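Local coordinates for protein ribonucleoside-diphosphate reductase subunit beta (Streptococcus sanguinis, PDB 4N83) that holds two manganese(II) ions as the small subunit of a class Ib ribonucleotide reductase, which probably makes deoxyribonucleotides from ribonucleotides for DNA synthesis, at residues A[66-71]-A[132-137]; A[204-209]-A[215-220]. All coordinates share one frame; numbering follows the deposited sequence.

Interaction 1: residues A[66-71]-A[132-137]; sequences DTLQSE and KKAEII. With MN (manganese (II) ion), chain J.
Leu-68 and Ala-134 have the nearest CA atoms of the two segments, 7.5 Å apart, where helices 49-78 and 128-143 run side by side in the same general sense. A single methyl of Leu-68, CD2, makes both contacts across this gap. Leu-68 carries its CG opposite the backbone N (chi1 175°), which sends the branched end across the interface, and its CD2 rests 4.0 Å from CG2 of Ile-137. The same CD2 lies 4.3 Å from CB of Ala-134, one helical turn earlier, so both residues of helix 128-143 meet one leucine methyl. Leu-68 and Ile-137 cross at about a right angle. With chi1 at -62°, Ile-137 presents its short CG2 branch to the leucine, while the longer CG1-CD1 arm leads away from it; Ile-137 also packs on Ala-152 of helix 148-160. Tyr-5 of the second subunit packs on Leu-68 as well, so the leucine takes part in both intrachain and dimer packing.

Helix 49-78 belongs to the ferritin-like bundle of the ribonucleotide reductase small chain and contributes a ligand to its dimetal site. Asp-66 binds a manganese ion through OD1 at 2.1 Å, whereas OD2 is 3.8 Å from the metal, making the carboxylate monodentate. Glu-97, Glu-157 and Glu-191 bind the same ion, His-100 also belongs to this manganese site, and OD2 is hydrogen-bonded to Tyr-104 OH, the predicted active-site tyrosine. On the same helix, Ser-70 OG donates to Thr-67 O at 3.1 Å, tilted 34° from the carbonyl plane. That oxygen also accepts from Glu-71 N at 3.2 Å, the two donors arriving from one face, just where the helix widens into a pi-type turn at 69-71.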
loop_
_atom_site.group_PDB
_atom_site.type_symbol
_atom_site.label_atom_id
_atom_site.label_comp_id
_atom_site.label_asym_id
_atom_site.label_seq_id
_atom_site.Cartn_x
_atom_site.Cartn_y
_atom_site.Cartn_z
ATOM N N ASP A 66 -4.855 -5.403 13.188
ATOM C CA ASP A 66 -4.752 -4.606 11.956
ATOM C C ASP A 66 -3.366 -3.965 11.835
ATOM O O ASP A 66 -2.915 -3.663 10.728
ATOM C CB ASP A 66 -5.852 -3.534 11.880
ATOM C CG ASP A 66 -7.103 -4.022 11.158
ATOM O OD1 ASP A 66 -6.989 -4.492 10.006
ATOM O OD2 ASP A 66 -8.205 -3.919 11.735
ATOM N N THR A 67 -2.704 -3.752 12.973
ATOM C CA THR A 67 -1.305 -3.319 12.997
ATOM C C THR A 67 -0.398 -4.480 12.593
ATOM O O THR A 67 0.562 -4.298 11.843
ATOM C CB THR A 67 -0.881 -2.829 14.397
ATOM O OG1 THR A 67 -1.831 -1.873 14.881
ATOM C CG2 THR A 67 0.504 -2.188 14.354
ATOM N N LEU A 68 -0.708 -5.667 13.110
ATOM C CA LEU A 68 0.015 -6.892 12.769
ATOM C C LEU A 68 0.007 -7.157 11.264
ATOM O O LEU A 68 1.023 -7.558 10.694
ATOM C CB LEU A 68 -0.603 -8.086 13.506
ATOM C CG LEU A 68 -0.053 -9.481 13.198
ATOM C CD1 LEU A 68 1.404 -9.592 13.618
ATOM C CD2 LEU A 68 -0.895 -10.542 13.887
ATOM N N GLN A 69 -1.145 -6.934 10.635
ATOM C CA GLN A 69 -1.314 -7.196 9.205
ATOM C C GLN A 69 -0.593 -6.173 8.325
ATOM O O GLN A 69 0.070 -6.546 7.356
ATOM C CB GLN A 69 -2.803 -7.242 8.838
ATOM C CG GLN A 69 -3.536 -8.478 9.339
ATOM C CD GLN A 69 -3.200 -9.728 8.545
ATOM O OE1 GLN A 69 -3.960 -10.146 7.672
ATOM N NE2 GLN A 69 -2.055 -10.329 8.844
ATOM N N SER A 70 -0.722 -4.891 8.664
ATOM C CA SER A 70 -0.146 -3.817 7.850
ATOM C C SER A 70 1.385 -3.843 7.805
ATOM O O SER A 70 1.984 -3.597 6.758
ATOM C CB SER A 70 -0.621 -2.446 8.349
ATOM O OG SER A 70 -0.148 -2.165 9.656
ATOM N N GLU A 71 2.009 -4.149 8.938
ATOM C CA GLU A 71 3.463 -4.069 9.064
ATOM C C GLU A 71 4.169 -5.333 8.558
ATOM O O GLU A 71 5.041 -5.247 7.689
ATOM C CB GLU A 71 3.848 -3.772 10.520
ATOM C CG GLU A 71 3.305 -2.438 11.030
ATOM C CD GLU A 71 3.622 -2.170 12.492
ATOM O OE1 GLU A 71 4.245 -3.032 13.148
ATOM O OE2 GLU A 71 3.240 -1.089 12.991
ATOM N N LYS A 132 -0.600 -13.581 22.936
ATOM C CA LYS A 132 -0.368 -14.981 22.577
ATOM C C LYS A 132 -1.025 -15.285 21.229
ATOM O O LYS A 132 -0.465 -16.014 20.409
ATOM C CB LYS A 132 -0.906 -15.914 23.673
ATOM C CG LYS A 132 -0.156 -17.233 23.813
ATOM C CD LYS A 132 -0.668 -18.299 22.858
ATOM C CE LYS A 132 0.080 -19.611 23.034
ATOM N NZ LYS A 132 1.483 -19.540 22.539
ATOM N N LYS A 133 -2.206 -14.710 21.005
ATOM C CA LYS A 133 -2.929 -14.858 19.738
ATOM C C LYS A 133 -2.124 -14.297 18.566
ATOM O O LYS A 133 -2.034 -14.928 17.512
ATOM C CB LYS A 133 -4.293 -14.164 19.826
ATOM C CG LYS A 133 -5.176 -14.332 18.598
ATOM C CD LYS A 133 -6.634 -14.011 18.905
ATOM C CE LYS A 133 -6.828 -12.556 19.305
ATOM N NZ LYS A 133 -8.267 -12.188 19.422
ATOM N N ALA A 134 -1.539 -13.117 18.760
ATOM C CA ALA A 134 -0.687 -12.494 17.744
ATOM C C ALA A 134 0.641 -13.239 17.568
ATOM O O ALA A 134 1.202 -13.258 16.471
ATOM C CB ALA A 134 -0.430 -11.035 18.093
ATOM N N GLU A 135 1.136 -13.845 18.648
ATOM C CA GLU A 135 2.396 -14.598 18.618
ATOM C C GLU A 135 2.287 -15.849 17.747
ATOM O O GLU A 135 3.222 -16.181 17.018
ATOM C CB GLU A 135 2.821 -14.997 20.036
ATOM C CG GLU A 135 4.248 -15.524 20.141
ATOM C CD GLU A 135 4.530 -16.224 21.459
ATOM O OE1 GLU A 135 3.785 -16.000 22.437
ATOM O OE2 GLU A 135 5.507 -17.000 21.518
ATOM N N ILE A 136 1.151 -16.540 17.831
ATOM C CA ILE A 136 0.905 -17.730 17.014
ATOM C C ILE A 136 0.851 -17.365 15.529
ATOM O O ILE A 136 1.371 -18.096 14.686
ATOM C CB ILE A 136 -0.407 -18.443 17.422
ATOM C CG1 ILE A 136 -0.282 -19.024 18.834
ATOM C CG2 ILE A 136 -0.749 -19.558 16.437
ATOM C CD1 ILE A 136 -1.606 -19.386 19.473
ATOM N N ILE A 137 0.231 -16.228 15.221
ATOM C CA ILE A 137 0.037 -15.799 13.836
ATOM C C ILE A 137 1.323 -15.242 13.216
ATOM O O ILE A 137 1.663 -15.595 12.088
ATOM C CB ILE A 137 -1.102 -14.756 13.724
ATOM C CG1 ILE A 137 -2.441 -15.356 14.181
ATOM C CG2 ILE A 137 -1.225 -14.228 12.300
ATOM C CD1 ILE A 137 -2.990 -16.458 13.292
HETATM MN MN MN J . -7.784 -5.676 8.433
#

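Interaction 2: residues A[204-209]-A[215-220]; sequences LAFNEL and EKLKEW
The contact between 204-209 and 215-220 is a small, partly buried apolar one at the periphery of the bundle, where the chain leaves helix 178-206 and doubles back into helix 211-240. Phe-206 and Leu-217 form its centre, with CA atoms 9.0 Å apart, and side chains rather than backbones close the distance. The phenyl ring is carried outward by a first torsion of 180°, CG lying opposite the backbone N, and it meets helix 211-240 with its rim. CD2 of Leu-217 sits 3.9 Å from CD1 of Phe-206 and in the plane of the ring, so the methyl abuts an edge instead of covering a face. Farther round the same rim, the aliphatic part of Lys-218 approaches: its CD is 4.0 Å from CZ of Phe-206, and its CG 4.1 Å. The lysine chain crosses the phenylalanine at about a right angle, with CD at the ring edge near its plane, and touches through methylene groups. A bend at chi3 (70°) leads the chain away beyond CD, leaving NZ of Lys-218 5.6 Å from CZ of Phe-206.

Leu-217 is the buried member of the trio; it also packs against Leu-147 and against Glu-148 and Ile-151 of helix 148-160, while Phe-206 touches Gln-266. The turn has polar ties of its own, from Asn-207 ND2 to Gln-203 O and from Gln-214 NE2 to Leu-209 O. Buried surface amounts to 139 Å², both sides summed. With only a few residues between the helices, the arrangement is that of a helix-loop-helix hairpin at one end of an all-helical, ferritin-like fold.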
loop_
_atom_site.group_PDB
_atom_site.type_symbol
_atom_site.label_atom_id
_atom_site.label_comp_id
_atom_site.label_asym_id
_atom_site.label_seq_id
_atom_site.Cartn_x
_atom_site.Cartn_y
_atom_site.Cartn_z
ATOM N N LEU A 204 -5.086 -22.447 -5.634
ATOM C CA LEU A 204 -4.224 -22.690 -6.794
ATOM C C LEU A 204 -3.006 -23.511 -6.394
ATOM O O LEU A 204 -2.689 -24.511 -7.036
ATOM C CB LEU A 204 -3.784 -21.372 -7.450
ATOM C CG LEU A 204 -4.581 -20.920 -8.679
ATOM C CD1 LEU A 204 -6.080 -20.906 -8.419
ATOM C CD2 LEU A 204 -4.104 -19.549 -9.135
ATOM N N ALA A 205 -2.336 -23.088 -5.324
ATOM C CA ALA A 205 -1.151 -23.782 -4.819
ATOM C C ALA A 205 -1.497 -25.026 -3.991
ATOM O O ALA A 205 -0.620 -25.838 -3.700
ATOM C CB ALA A 205 -0.288 -22.827 -4.007
ATOM N N PHE A 206 -2.767 -25.169 -3.611
ATOM C CA PHE A 206 -3.240 -26.345 -2.872
ATOM C C PHE A 206 -3.509 -27.526 -3.811
ATOM O O PHE A 206 -3.220 -28.674 -3.467
ATOM C CB PHE A 206 -4.507 -25.991 -2.084
ATOM C CG PHE A 206 -5.080 -27.135 -1.291
ATOM C CD1 PHE A 206 -4.496 -27.527 -0.094
ATOM C CD2 PHE A 206 -6.213 -27.808 -1.734
ATOM C CE1 PHE A 206 -5.026 -28.576 0.640
ATOM C CE2 PHE A 206 -6.747 -28.858 -1.005
ATOM C CZ PHE A 206 -6.152 -29.242 0.185
ATOM N N ASN A 207 -4.058 -27.236 -4.990
ATOM C CA ASN A 207 -4.353 -28.263 -6.001
ATOM C C ASN A 207 -3.146 -28.655 -6.869
ATOM O O ASN A 207 -3.247 -29.560 -7.699
ATOM C CB ASN A 207 -5.521 -27.814 -6.893
ATOM C CG ASN A 207 -6.871 -27.966 -6.210
ATOM O OD1 ASN A 207 -7.393 -29.074 -6.088
ATOM N ND2 ASN A 207 -7.446 -26.852 -5.768
ATOM N N GLU A 208 -2.016 -27.975 -6.678
ATOM C CA GLU A 208 -0.767 -28.334 -7.358
ATOM C C GLU A 208 0.026 -29.393 -6.583
ATOM O O GLU A 208 0.850 -30.102 -7.162
ATOM C CB GLU A 208 0.095 -27.091 -7.580
ATOM C CG GLU A 208 -0.422 -26.189 -8.690
ATOM C CD GLU A 208 0.289 -24.849 -8.755
ATOM O OE1 GLU A 208 0.981 -24.477 -7.782
ATOM O OE2 GLU A 208 0.152 -24.160 -9.788
ATOM N N LEU A 209 -0.223 -29.487 -5.279
ATOM C CA LEU A 209 0.410 -30.496 -4.434
ATOM C C LEU A 209 -0.311 -31.837 -4.586
ATOM O O LEU A 209 -1.487 -31.866 -4.954
ATOM C CB LEU A 209 0.367 -30.065 -2.965
ATOM C CG LEU A 209 0.966 -28.702 -2.605
ATOM C CD1 LEU A 209 0.680 -28.370 -1.148
ATOM C CD2 LEU A 209 2.461 -28.664 -2.886
ATOM N N GLU A 215 -3.103 -33.817 2.719
ATOM C CA GLU A 215 -3.593 -34.382 3.982
ATOM C C GLU A 215 -2.813 -33.847 5.187
ATOM O O GLU A 215 -3.367 -33.719 6.279
ATOM C CB GLU A 215 -3.530 -35.914 3.951
ATOM C CG GLU A 215 -4.578 -36.571 3.058
ATOM C CD GLU A 215 -5.963 -36.617 3.683
ATOM O OE1 GLU A 215 -6.074 -36.907 4.892
ATOM O OE2 GLU A 215 -6.951 -36.379 2.956
ATOM N N LYS A 216 -1.533 -33.538 4.983
ATOM C CA LYS A 216 -0.693 -32.959 6.035
ATOM C C LYS A 216 -1.061 -31.506 6.336
ATOM O O LYS A 216 -1.107 -31.100 7.497
ATOM C CB LYS A 216 0.788 -33.038 5.651
ATOM C CG LYS A 216 1.365 -34.443 5.680
ATOM C CD LYS A 216 2.875 -34.420 5.504
ATOM C CE LYS A 216 3.472 -35.815 5.586
ATOM N NZ LYS A 216 3.322 -36.420 6.939
ATOM N N LEU A 217 -1.309 -30.726 5.286
ATOM C CA LEU A 217 -1.660 -29.313 5.438
ATOM C C LEU A 217 -3.039 -29.151 6.073
ATOM O O LEU A 217 -3.227 -28.302 6.946
ATOM C CB LEU A 217 -1.622 -28.599 4.084
ATOM C CG LEU A 217 -1.734 -27.072 4.116
ATOM C CD1 LEU A 217 -0.465 -26.446 4.678
ATOM C CD2 LEU A 217 -2.030 -26.540 2.722
ATOM N N LYS A 218 -3.997 -29.963 5.626
ATOM C CA LYS A 218 -5.338 -29.986 6.218
ATOM C C LYS A 218 -5.285 -30.377 7.695
ATOM O O LYS A 218 -6.068 -29.874 8.499
ATOM C CB LYS A 218 -6.258 -30.943 5.451
ATOM C CG LYS A 218 -6.691 -30.424 4.088
ATOM C CD LYS A 218 -7.388 -31.494 3.259
ATOM C CE LYS A 218 -8.753 -31.855 3.824
ATOM N NZ LYS A 218 -9.486 -32.801 2.937
ATOM N N GLU A 219 -4.359 -31.269 8.044
ATOM C CA GLU A 219 -4.130 -31.639 9.441
ATOM C C GLU A 219 -3.572 -30.452 10.229
ATOM O O GLU A 219 -4.016 -30.181 11.346
ATOM C CB GLU A 219 -3.175 -32.834 9.536
ATOM C CG GLU A 219 -3.108 -33.475 10.916
ATOM C CD GLU A 219 -2.147 -34.648 10.984
ATOM O OE1 GLU A 219 -1.474 -34.941 9.973
ATOM O OE2 GLU A 219 -2.062 -35.280 12.056
ATOM N N TRP A 220 -2.607 -29.747 9.641
ATOM C CA TRP A 220 -2.033 -28.544 10.251
ATOM C C TRP A 220 -3.041 -27.388 10.277
ATOM O O TRP A 220 -2.955 -26.499 11.127
ATOM C CB TRP A 220 -0.763 -28.119 9.501
ATOM C CG TRP A 220 0.038 -27.057 10.204
ATOM C CD1 TRP A 220 1.020 -27.250 11.134
ATOM C CD2 TRP A 220 -0.076 -25.640 10.030
ATOM N NE1 TRP A 220 1.522 -26.041 11.551
ATOM C CE2 TRP A 220 0.868 -25.037 10.889
ATOM C CE3 TRP A 220 -0.886 -24.822 9.232
ATOM C CZ2 TRP A 220 1.024 -23.651 10.972
ATOM C CZ3 TRP A 220 -0.729 -23.445 9.315
ATOM C CH2 TRP A 220 0.219 -22.874 10.180
#

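How the interactions relate
The two contacts lie in series along the chain and do not touch: their centres are 23 Å apart and their nearest atoms about 7 Å. Helix 148-160 connects them, since Ile-137 of interaction 1 and Leu-217 of interaction 2 both pack on it and it also supplies the metal ligand Glu-157. Lys-133 adds a second tie through a cation-pi contact with Tyr-235 of helix 211-240, the helix that carries 215-220. Interaction 1 reaches the dimetal site directly, through Asp-66, and the Leu-68 side chain is about 8 Å from that of Glu-157. Interaction 2 is remote from it, although helix 178-206 bears Glu-191 and His-194.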